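Local structure of envelope protein (White spot syndrome virus, 7DDA) at residues S30-C41 against A159-W170; D78-S86 against L98-K106. The protein serves as a viral envelope protein whose C-terminal domain, the part described here, binds sulfate at sites held responsible for heparin binding. One frame throughout, in Å; residues are numbered along the deposited sequence.

Contact 1 (S30-C41 against A159-W170); sequences SKTATVIVKADC and AKLIIYFFLNCW
Ile36 CG1 and Tyr164 CG each stand opposite their own carbonyl carbon (chi1 -53° and -57°), which slants the isoleucine branches across the phenol ring. Ile36 CG2 lies over one ring face, offset toward the rim and 4.1 Å from the centroid, in a CH-pi contact, while CG1 runs beside the CD2-CE2 side. The same CG2 methyl meets Ile162 CG2 at 3.6 Å, and Ile162 CD1 continues the apolar row along the stem of Lys38. The tyrosine hydroxyl turns to Glu118. On the opposite face of the sheet, Val37 CG2 approaches Phe165 CE1 at 3.5 Å, and Val35 CG2 touches Leu167 CD1.

Five antiparallel hydrogen-bonded pairs, from Lys31-Cys169 to Ala39-Leu161, supply ten backbone bonds. At one end Lys31 O accepts twice: from Cys169 N at 2.7 Å and, at a longer 3.3 Å, from Asn168 ND2. The amide donor stands above the carbonyl plane, although the oxygen lies in the amide's own plane. Cys169 also ties this end to the neighbouring strand through its disulfide with Cys111.

At the far end Lys160 NZ forms a salt bridge with Asp40 OD1 at 2.6 Å, using that oxygen's anti lone pair, and a water donates to both that oxygen and Ala159 O. Asp40 OD2 takes the backbone N atoms of Glu42 and Thr43, holding the carboxylate at both oxygens. Lys38 NZ comes to 4.6 Å from Lys160 NZ, a proximity probably eased by Asp40 and by Asp47, which also pairs with Lys160. The chemistry thus divides by place: Val35 and Val37 pack on Ile82, Phe165 on Leu102 and Leu167 on Phe80, forming the apolar interior between the sheets; the Ile36-Tyr164-Phe166 face packs partly against neighbouring subunits; and the ionic network fastens the end where strand 160-170 begins.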
loop_
_atom_site.group_PDB
_atom_site.type_symbol
_atom_site.label_atom_id
_atom_site.label_comp_id
_atom_site.label_asym_id
_atom_site.label_seq_id
_atom_site.Cartn_x
_atom_site.Cartn_y
_atom_site.Cartn_z
ATOM N N SER A 30 -17.471 8.240 14.629
ATOM C CA SER A 30 -16.122 8.138 14.082
ATOM C C SER A 30 -16.152 7.358 12.771
ATOM O O SER A 30 -16.894 6.381 12.642
ATOM C CB SER A 30 -15.171 7.465 15.080
ATOM O OG SER A 30 -13.887 7.285 14.508
ATOM N N LYS A 31 -15.350 7.788 11.796
ATOM C CA LYS A 31 -15.393 7.219 10.454
ATOM C C LYS A 31 -13.995 7.192 9.843
ATOM O O LYS A 31 -13.140 8.031 10.155
ATOM C CB LYS A 31 -16.331 8.018 9.530
ATOM C CG LYS A 31 -17.770 8.105 9.994
ATOM C CD LYS A 31 -18.687 7.227 9.166
ATOM C CE LYS A 31 -20.118 7.735 9.234
ATOM N NZ LYS A 31 -21.095 6.669 8.914
ATOM N N THR A 32 -13.769 6.209 8.970
ATOM C CA THR A 32 -12.547 6.130 8.185
ATOM C C THR A 32 -12.880 5.828 6.726
ATOM O O THR A 32 -13.884 5.179 6.415
ATOM C CB THR A 32 -11.553 5.071 8.707
ATOM O OG1 THR A 32 -12.183 3.786 8.746
ATOM C CG2 THR A 32 -11.012 5.411 10.082
ATOM N N ALA A 33 -12.031 6.335 5.831
ATOM C CA ALA A 33 -12.169 6.086 4.404
ATOM C C ALA A 33 -10.786 6.035 3.768
ATOM O O ALA A 33 -9.832 6.661 4.250
ATOM C CB ALA A 33 -13.028 7.149 3.714
ATOM N N THR A 34 -10.692 5.272 2.687
ATOM C CA THR A 34 -9.510 5.199 1.842
ATOM C C THR A 34 -9.899 5.697 0.460
ATOM O O THR A 34 -10.869 5.204 -0.125
ATOM C CB THR A 34 -8.977 3.761 1.749
ATOM O OG1 THR A 34 -8.629 3.297 3.058
ATOM C CG2 THR A 34 -7.764 3.684 0.822
ATOM N N VAL A 35 -9.158 6.670 -0.056
ATOM C CA VAL A 35 -9.426 7.238 -1.370
ATOM C C VAL A 35 -8.161 7.091 -2.214
ATOM O O VAL A 35 -7.081 7.557 -1.818
ATOM C CB VAL A 35 -9.885 8.707 -1.266
ATOM C CG1 VAL A 35 -10.319 9.245 -2.621
ATOM C CG2 VAL A 35 -11.026 8.825 -0.265
ATOM N N ILE A 36 -8.294 6.434 -3.365
ATOM C CA ILE A 36 -7.180 6.144 -4.265
ATOM C C ILE A 36 -7.291 7.080 -5.459
ATOM O O ILE A 36 -8.277 7.039 -6.204
ATOM C CB ILE A 36 -7.180 4.672 -4.707
ATOM C CG1 ILE A 36 -7.229 3.740 -3.494
ATOM C CG2 ILE A 36 -5.948 4.346 -5.546
ATOM C CD1 ILE A 36 -7.269 2.250 -3.872
ATOM N N VAL A 37 -6.297 7.941 -5.629
ATOM C CA VAL A 37 -6.308 8.965 -6.665
ATOM C C VAL A 37 -5.250 8.602 -7.694
ATOM O O VAL A 37 -4.086 8.364 -7.334
ATOM C CB VAL A 37 -6.041 10.367 -6.090
ATOM C CG1 VAL A 37 -5.860 11.390 -7.223
ATOM C CG2 VAL A 37 -7.147 10.778 -5.128
ATOM N N LYS A 38 -5.658 8.562 -8.966
ATOM C CA LYS A 38 -4.757 8.400 -10.097
ATOM C C LYS A 38 -4.537 9.755 -10.770
ATOM O O LYS A 38 -5.498 10.395 -11.218
ATOM C CB LYS A 38 -5.317 7.387 -11.095
ATOM C CG LYS A 38 -4.486 7.301 -12.367
ATOM C CD LYS A 38 -4.631 5.958 -13.063
ATOM C CE LYS A 38 -5.768 5.946 -14.048
ATOM N NZ LYS A 38 -5.345 6.574 -15.319
ATOM N N ALA A 39 -3.276 10.182 -10.853
ATOM C CA ALA A 39 -2.916 11.451 -11.468
ATOM C C ALA A 39 -1.823 11.240 -12.510
ATOM O O ALA A 39 -1.032 10.300 -12.423
ATOM C CB ALA A 39 -2.438 12.461 -10.422
ATOM N N ASP A 40 -1.760 12.137 -13.486
ATOM C CA ASP A 40 -0.818 11.975 -14.584
ATOM C C ASP A 40 0.561 12.523 -14.218
ATOM O O ASP A 40 0.674 13.633 -13.693
ATOM C CB ASP A 40 -1.343 12.672 -15.830
ATOM C CG ASP A 40 -0.471 12.422 -17.020
ATOM O OD1 ASP A 40 -0.641 11.360 -17.658
ATOM O OD2 ASP A 40 0.414 13.272 -17.281
ATOM N N CYS A 41 1.616 11.757 -14.514
ATOM C CA CYS A 41 2.954 12.164 -14.081
ATOM C C CYS A 41 3.489 13.371 -14.834
ATOM O O CYS A 41 4.414 14.021 -14.347
ATOM C CB CYS A 41 3.956 11.022 -14.229
ATOM S SG CYS A 41 3.887 9.784 -12.944
ATOM N N ALA A 159 3.060 7.447 -17.669
ATOM C CA ALA A 159 3.196 6.995 -16.293
ATOM C C ALA A 159 2.283 7.799 -15.368
ATOM O O ALA A 159 2.045 8.992 -15.576
ATOM C CB ALA A 159 4.654 7.115 -15.846
ATOM N N LYS A 160 1.778 7.133 -14.329
ATOM C CA LYS A 160 0.807 7.726 -13.419
ATOM C C LYS A 160 1.322 7.750 -11.986
ATOM O O LYS A 160 2.134 6.911 -11.573
ATOM C CB LYS A 160 -0.534 6.975 -13.450
ATOM C CG LYS A 160 -1.192 6.866 -14.836
ATOM C CD LYS A 160 -1.424 8.235 -15.451
ATOM C CE LYS A 160 -2.172 8.156 -16.773
ATOM N NZ LYS A 160 -2.473 9.517 -17.283
ATOM N N LEU A 161 0.831 8.725 -11.232
ATOM C CA LEU A 161 1.025 8.793 -9.788
ATOM C C LEU A 161 -0.259 8.316 -9.120
ATOM O O LEU A 161 -1.336 8.858 -9.384
ATOM C CB LEU A 161 1.383 10.217 -9.354
ATOM C CG LEU A 161 1.616 10.512 -7.870
ATOM C CD1 LEU A 161 2.778 9.701 -7.303
ATOM C CD2 LEU A 161 1.868 11.997 -7.676
ATOM N N ILE A 162 -0.154 7.279 -8.295
ATOM C CA ILE A 162 -1.289 6.768 -7.536
ATOM C C ILE A 162 -1.080 7.171 -6.083
ATOM O O ILE A 162 -0.082 6.781 -5.460
ATOM C CB ILE A 162 -1.444 5.247 -7.681
ATOM C CG1 ILE A 162 -1.332 4.823 -9.152
ATOM C CG2 ILE A 162 -2.767 4.806 -7.140
ATOM C CD1 ILE A 162 -2.419 5.390 -10.064
ATOM N N ILE A 163 -1.998 7.978 -5.552
ATOM C CA ILE A 163 -1.921 8.472 -4.183
ATOM C C ILE A 163 -3.047 7.844 -3.374
ATOM O O ILE A 163 -4.210 7.845 -3.804
ATOM C CB ILE A 163 -2.011 10.004 -4.113
ATOM C CG1 ILE A 163 -1.104 10.667 -5.138
ATOM C CG2 ILE A 163 -1.686 10.485 -2.723
ATOM C CD1 ILE A 163 -1.448 12.151 -5.325
ATOM N N TYR A 164 -2.705 7.321 -2.203
ATOM C CA TYR A 164 -3.671 6.702 -1.309
ATOM C C TYR A 164 -3.837 7.616 -0.102
ATOM O O TYR A 164 -2.858 7.941 0.576
ATOM C CB TYR A 164 -3.227 5.294 -0.892
ATOM C CG TYR A 164 -2.984 4.327 -2.052
ATOM C CD1 TYR A 164 -1.886 4.478 -2.896
ATOM C CD2 TYR A 164 -3.846 3.267 -2.295
ATOM C CE1 TYR A 164 -1.663 3.605 -3.954
ATOM C CE2 TYR A 164 -3.626 2.384 -3.351
ATOM C CZ TYR A 164 -2.536 2.557 -4.178
ATOM O OH TYR A 164 -2.302 1.687 -5.240
ATOM N N PHE A 165 -5.067 8.053 0.141
ATOM C CA PHE A 165 -5.393 8.896 1.283
ATOM C C PHE A 165 -6.097 8.040 2.319
ATOM O O PHE A 165 -7.164 7.477 2.037
ATOM C CB PHE A 165 -6.286 10.067 0.871
ATOM C CG PHE A 165 -5.659 10.983 -0.136
ATOM C CD1 PHE A 165 -5.694 10.673 -1.490
ATOM C CD2 PHE A 165 -5.055 12.150 0.258
ATOM C CE1 PHE A 165 -5.120 11.520 -2.419
ATOM C CE2 PHE A 165 -4.491 12.992 -0.664
ATOM C CZ PHE A 165 -4.520 12.681 -2.000
ATOM N N PHE A 166 -5.506 7.954 3.513
ATOM C CA PHE A 166 -6.070 7.184 4.624
ATOM C C PHE A 166 -6.684 8.166 5.613
ATOM O O PHE A 166 -5.973 8.798 6.399
ATOM C CB PHE A 166 -5.011 6.302 5.267
ATOM C CG PHE A 166 -4.294 5.416 4.278
ATOM C CD1 PHE A 166 -4.958 4.363 3.669
ATOM C CD2 PHE A 166 -2.977 5.660 3.926
ATOM C CE1 PHE A 166 -4.314 3.546 2.760
ATOM C CE2 PHE A 166 -2.334 4.853 3.019
ATOM C CZ PHE A 166 -2.998 3.788 2.437
ATOM N N LEU A 167 -8.014 8.266 5.577
ATOM C CA LEU A 167 -8.755 9.315 6.264
ATOM C C LEU A 167 -9.394 8.791 7.546
ATOM O O LEU A 167 -10.045 7.741 7.546
ATOM C CB LEU A 167 -9.805 9.889 5.316
ATOM C CG LEU A 167 -9.147 10.753 4.241
ATOM C CD1 LEU A 167 -10.033 10.845 3.026
ATOM C CD2 LEU A 167 -8.888 12.155 4.782
ATOM N N ASN A 168 -9.196 9.524 8.637
ATOM C CA ASN A 168 -9.770 9.182 9.932
ATOM C C ASN A 168 -10.465 10.416 10.489
ATOM O O ASN A 168 -9.800 11.367 10.910
ATOM C CB ASN A 168 -8.701 8.666 10.896
ATOM C CG ASN A 168 -9.291 8.180 12.203
ATOM O OD1 ASN A 168 -8.600 8.107 13.220
ATOM N ND2 ASN A 168 -10.590 7.885 12.195
ATOM N N CYS A 169 -11.794 10.393 10.501
ATOM C CA CYS A 169 -12.602 11.552 10.844
ATOM C C CYS A 169 -13.531 11.256 12.019
ATOM O O CYS A 169 -13.975 10.120 12.217
ATOM C CB CYS A 169 -13.424 12.003 9.639
ATOM S SG CYS A 169 -12.411 12.341 8.208
ATOM N N TRP A 170 -13.839 12.301 12.788
ATOM C CA TRP A 170 -14.676 12.169 13.971
ATOM C C TRP A 170 -15.398 13.485 14.239
ATOM O O TRP A 170 -15.050 14.526 13.684
ATOM C CB TRP A 170 -13.838 11.756 15.179
ATOM C CG TRP A 170 -12.851 12.787 15.566
ATOM C CD1 TRP A 170 -13.049 13.815 16.429
ATOM C CD2 TRP A 170 -11.497 12.903 15.103
ATOM N NE1 TRP A 170 -11.904 14.574 16.534
ATOM C CE2 TRP A 170 -10.937 14.033 15.730
ATOM C CE3 TRP A 170 -10.707 12.167 14.218
ATOM C CZ2 TRP A 170 -9.621 14.438 15.507
ATOM C CZ3 TRP A 170 -9.402 12.575 14.000
ATOM C CH2 TRP A 170 -8.874 13.698 14.642
HETATM O O HOH W 1 2.264 10.495 -17.690
#

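Contact 2 (D78-S86 against L98-K106)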
loop_
_atom_site.group_PDB
_atom_site.type_symbol
_atom_site.label_atom_id
_atom_site.label_comp_id
_atom_site.label_asym_id
_atom_site.label_seq_id
_atom_site.Cartn_x
_atom_site.Cartn_y
_atom_site.Cartn_z
ATOM N N ASP A 78 -18.671 13.029 -1.836
ATOM C CA ASP A 78 -19.010 14.393 -1.459
ATOM C C ASP A 78 -18.402 14.796 -0.125
ATOM O O ASP A 78 -18.479 15.971 0.242
ATOM C CB ASP A 78 -20.533 14.565 -1.375
ATOM C CG ASP A 78 -21.212 14.386 -2.708
ATOM O OD1 ASP A 78 -20.515 14.478 -3.742
ATOM O OD2 ASP A 78 -22.440 14.145 -2.720
ATOM N N SER A 79 -17.821 13.849 0.611
ATOM C CA SER A 79 -17.202 14.163 1.890
ATOM C C SER A 79 -15.840 14.830 1.737
ATOM O O SER A 79 -15.385 15.504 2.668
ATOM C CB SER A 79 -17.057 12.893 2.729
ATOM O OG SER A 79 -18.296 12.498 3.285
ATOM N N PHE A 80 -15.183 14.655 0.595
ATOM C CA PHE A 80 -13.843 15.172 0.390
ATOM C C PHE A 80 -13.749 15.720 -1.018
ATOM O O PHE A 80 -14.485 15.300 -1.911
ATOM C CB PHE A 80 -12.792 14.088 0.613
ATOM C CG PHE A 80 -12.914 13.425 1.936
ATOM C CD1 PHE A 80 -12.600 14.119 3.103
ATOM C CD2 PHE A 80 -13.408 12.127 2.035
ATOM C CE1 PHE A 80 -12.737 13.513 4.355
ATOM C CE2 PHE A 80 -13.551 11.514 3.273
ATOM C CZ PHE A 80 -13.215 12.209 4.437
ATOM N N HIS A 81 -12.855 16.685 -1.198
ATOM C CA HIS A 81 -12.538 17.211 -2.517
ATOM C C HIS A 81 -11.022 17.178 -2.680
ATOM O O HIS A 81 -10.295 17.709 -1.837
ATOM C CB HIS A 81 -13.098 18.639 -2.702
ATOM C CG HIS A 81 -12.844 19.219 -4.063
ATOM N ND1 HIS A 81 -12.711 20.575 -4.285
ATOM C CD2 HIS A 81 -12.682 18.624 -5.270
ATOM C CE1 HIS A 81 -12.483 20.790 -5.569
ATOM N NE2 HIS A 81 -12.460 19.622 -6.188
ATOM N N ILE A 82 -10.550 16.543 -3.749
ATOM C CA ILE A 82 -9.123 16.372 -4.010
ATOM C C ILE A 82 -8.804 17.018 -5.350
ATOM O O ILE A 82 -9.514 16.800 -6.339
ATOM C CB ILE A 82 -8.720 14.885 -4.003
ATOM C CG1 ILE A 82 -9.162 14.230 -2.691
ATOM C CG2 ILE A 82 -7.212 14.735 -4.216
ATOM C CD1 ILE A 82 -9.326 12.718 -2.783
ATOM N N TYR A 83 -7.739 17.809 -5.387
ATOM C CA TYR A 83 -7.500 18.657 -6.545
ATOM C C TYR A 83 -6.007 18.871 -6.695
ATOM O O TYR A 83 -5.257 18.884 -5.709
ATOM C CB TYR A 83 -8.213 20.023 -6.424
ATOM C CG TYR A 83 -8.168 20.566 -5.014
ATOM C CD1 TYR A 83 -7.116 21.358 -4.595
ATOM C CD2 TYR A 83 -9.156 20.233 -4.085
ATOM C CE1 TYR A 83 -7.058 21.837 -3.301
ATOM C CE2 TYR A 83 -9.101 20.698 -2.783
ATOM C CZ TYR A 83 -8.051 21.498 -2.403
ATOM O OH TYR A 83 -7.981 21.973 -1.119
ATOM N N LYS A 84 -5.592 19.020 -7.946
ATOM C CA LYS A 84 -4.242 19.456 -8.255
ATOM C C LYS A 84 -4.059 20.910 -7.846
ATOM O O LYS A 84 -4.847 21.778 -8.223
ATOM C CB LYS A 84 -3.986 19.275 -9.748
ATOM C CG LYS A 84 -2.680 19.838 -10.256
ATOM C CD LYS A 84 -2.608 19.651 -11.762
ATOM C CE LYS A 84 -1.733 20.690 -12.412
ATOM N NZ LYS A 84 -1.782 20.561 -13.903
ATOM N N ILE A 85 -3.041 21.176 -7.039
ATOM C CA ILE A 85 -2.676 22.555 -6.759
ATOM C C ILE A 85 -1.631 23.052 -7.748
ATOM O O ILE A 85 -1.716 24.183 -8.230
ATOM C CB ILE A 85 -2.187 22.682 -5.305
ATOM C CG1 ILE A 85 -3.349 22.493 -4.325
ATOM C CG2 ILE A 85 -1.493 24.022 -5.067
ATOM C CD1 ILE A 85 -2.884 22.380 -2.897
ATOM N N SER A 86 -0.669 22.202 -8.111
ATOM C CA SER A 86 0.522 22.690 -8.795
ATOM C C SER A 86 1.324 21.523 -9.375
ATOM O O SER A 86 1.424 20.454 -8.758
ATOM C CB SER A 86 1.374 23.500 -7.810
ATOM O OG SER A 86 2.551 23.972 -8.418
ATOM N N LEU A 98 4.809 17.618 -7.790
ATOM C CA LEU A 98 3.365 17.486 -7.944
ATOM C C LEU A 98 2.713 17.734 -6.595
ATOM O O LEU A 98 3.004 17.029 -5.624
ATOM C CB LEU A 98 2.984 16.098 -8.466
ATOM C CG LEU A 98 3.585 15.730 -9.822
ATOM C CD1 LEU A 98 3.114 14.350 -10.260
ATOM C CD2 LEU A 98 3.240 16.783 -10.872
ATOM N N LEU A 99 1.821 18.713 -6.532
ATOM C CA LEU A 99 1.261 19.117 -5.253
ATOM C C LEU A 99 -0.255 19.041 -5.314
ATOM O O LEU A 99 -0.871 19.595 -6.228
ATOM C CB LEU A 99 1.735 20.526 -4.876
ATOM C CG LEU A 99 1.112 21.169 -3.647
ATOM C CD1 LEU A 99 1.393 20.335 -2.414
ATOM C CD2 LEU A 99 1.675 22.578 -3.473
ATOM N N TYR A 100 -0.849 18.369 -4.330
ATOM C CA TYR A 100 -2.287 18.161 -4.270
ATOM C C TYR A 100 -2.843 18.674 -2.954
ATOM O O TYR A 100 -2.128 18.763 -1.951
ATOM C CB TYR A 100 -2.619 16.674 -4.463
ATOM C CG TYR A 100 -2.194 16.252 -5.836
ATOM C CD1 TYR A 100 -3.046 16.403 -6.927
ATOM C CD2 TYR A 100 -0.900 15.791 -6.064
ATOM C CE1 TYR A 100 -2.635 16.059 -8.202
ATOM C CE2 TYR A 100 -0.482 15.450 -7.340
ATOM C CZ TYR A 100 -1.347 15.590 -8.401
ATOM O OH TYR A 100 -0.908 15.241 -9.659
ATOM N N GLY A 101 -4.124 19.023 -2.976
ATOM C CA GLY A 101 -4.853 19.388 -1.771
ATOM C C GLY A 101 -6.045 18.474 -1.568
ATOM O O GLY A 101 -6.712 18.088 -2.529
ATOM N N LEU A 102 -6.308 18.126 -0.311
ATOM C CA LEU A 102 -7.531 17.438 0.080
ATOM C C LEU A 102 -8.289 18.332 1.057
ATOM O O LEU A 102 -7.762 18.684 2.120
ATOM C CB LEU A 102 -7.221 16.073 0.718
ATOM C CG LEU A 102 -8.399 15.222 1.228
ATOM C CD1 LEU A 102 -8.124 13.720 1.088
ATOM C CD2 LEU A 102 -8.757 15.550 2.674
ATOM N N ARG A 103 -9.523 18.679 0.714
ATOM C CA ARG A 103 -10.364 19.478 1.597
ATOM C C ARG A 103 -11.415 18.619 2.287
ATOM O O ARG A 103 -12.157 17.871 1.631
ATOM C CB ARG A 103 -11.050 20.613 0.840
ATOM C CG ARG A 103 -11.489 21.735 1.772
ATOM C CD ARG A 103 -12.182 22.864 1.015
ATOM N NE ARG A 103 -11.323 23.473 0.002
ATOM C CZ ARG A 103 -10.318 24.313 0.258
ATOM N NH1 ARG A 103 -10.032 24.671 1.506
ATOM N NH2 ARG A 103 -9.589 24.801 -0.739
ATOM N N ASN A 104 -11.475 18.743 3.611
ATOM C CA ASN A 104 -12.535 18.137 4.401
ATOM C C ASN A 104 -13.849 18.857 4.105
ATOM O O ASN A 104 -13.973 20.064 4.327
ATOM C CB ASN A 104 -12.167 18.210 5.886
ATOM C CG ASN A 104 -13.257 17.650 6.815
ATOM O OD1 ASN A 104 -14.293 17.129 6.375
ATOM N ND2 ASN A 104 -13.007 17.751 8.115
ATOM N N LYS A 105 -14.822 18.126 3.571
ATOM C CA LYS A 105 -16.137 18.676 3.273
ATOM C C LYS A 105 -17.233 18.076 4.147
ATOM O O LYS A 105 -18.413 18.196 3.815
ATOM C CB LYS A 105 -16.474 18.460 1.801
ATOM C CG LYS A 105 -15.482 19.097 0.870
ATOM C CD LYS A 105 -15.661 20.588 0.888
ATOM C CE LYS A 105 -16.357 21.026 -0.360
ATOM N NZ LYS A 105 -16.661 22.474 -0.324
ATOM N N LYS A 106 -16.869 17.425 5.250
ATOM C CA LYS A 106 -17.832 16.742 6.107
ATOM C C LYS A 106 -18.292 17.693 7.202
ATOM O O LYS A 106 -17.525 18.006 8.124
ATOM C CB LYS A 106 -17.218 15.491 6.723
ATOM C CG LYS A 106 -17.272 14.291 5.853
ATOM C CD LYS A 106 -16.819 13.072 6.617
ATOM C CE LYS A 106 -17.976 12.484 7.397
ATOM N NZ LYS A 106 -19.141 12.250 6.506
#
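Tyr83 lies across Gly101, its hydrogen-bonded partner on the opposite strand. From CB, a chi1 of 39° places CG between the backbone N and the carbonyl carbon and lays the ring over the glycine. Gly101 O sits beneath the ring centre, 3.4 Å from its plane, and CE1 passes Gly101 CA at 3.6 Å. Tyr83 CD2 stands over the centre of the imidazole of His81, two residues back on the same strand. Beyond CZ, the hydroxyl lies over one face of the Arg103 guanidinium, with ring and guanidinium planes only 13° apart. Tyr83 OH is 3.3 Å from Arg103 NH2, at too poor an angle for a hydrogen bond; it bonds instead to Glu145 OE1, and Arg103 NH1 to Asn143 O.

Toward the hairpin turn, Leu99 O accepts from both Ile85 N (2.8 Å) and Ser86 N (3.2 Å), the two donors coming from the same face of its plane. Ile85 CG2 meets Leu99 CD2 at 3.8 Å. At the other end Asn104, the last residue of its strand, opens an Asx turn, its OD1 accepting from Lys106 N. Ile85 and Ser86 both facing Leu99 make a classic beta bulge, within the beta hairpin of strands 80-89 and 95-104.

In the fold
The two contacts belong to different four-stranded antiparallel sheets that pack face to face as a beta sandwich, and the contact centres are 10 Å apart. The interface is mostly apolar: Phe165 CD2 meets Leu102 CD1 at 3.5 Å, Leu167 CD1 reaches Phe80 CE2 at 3.6 Å, and Val35 CG1 lies 3.6 Å from Ile82 CD1. Near one end Ala39 CB packs on Tyr100 OH, which bonds to Gly44 O. In sequence, the hairpin of contact 2 falls wholly between the strands that contact 1 joins. A sulfate is modelled about 2 Å (nearest atoms) from the His81 side chain, too close to trust its placement; it may mark a heparin sulfate site or come from crystallisation.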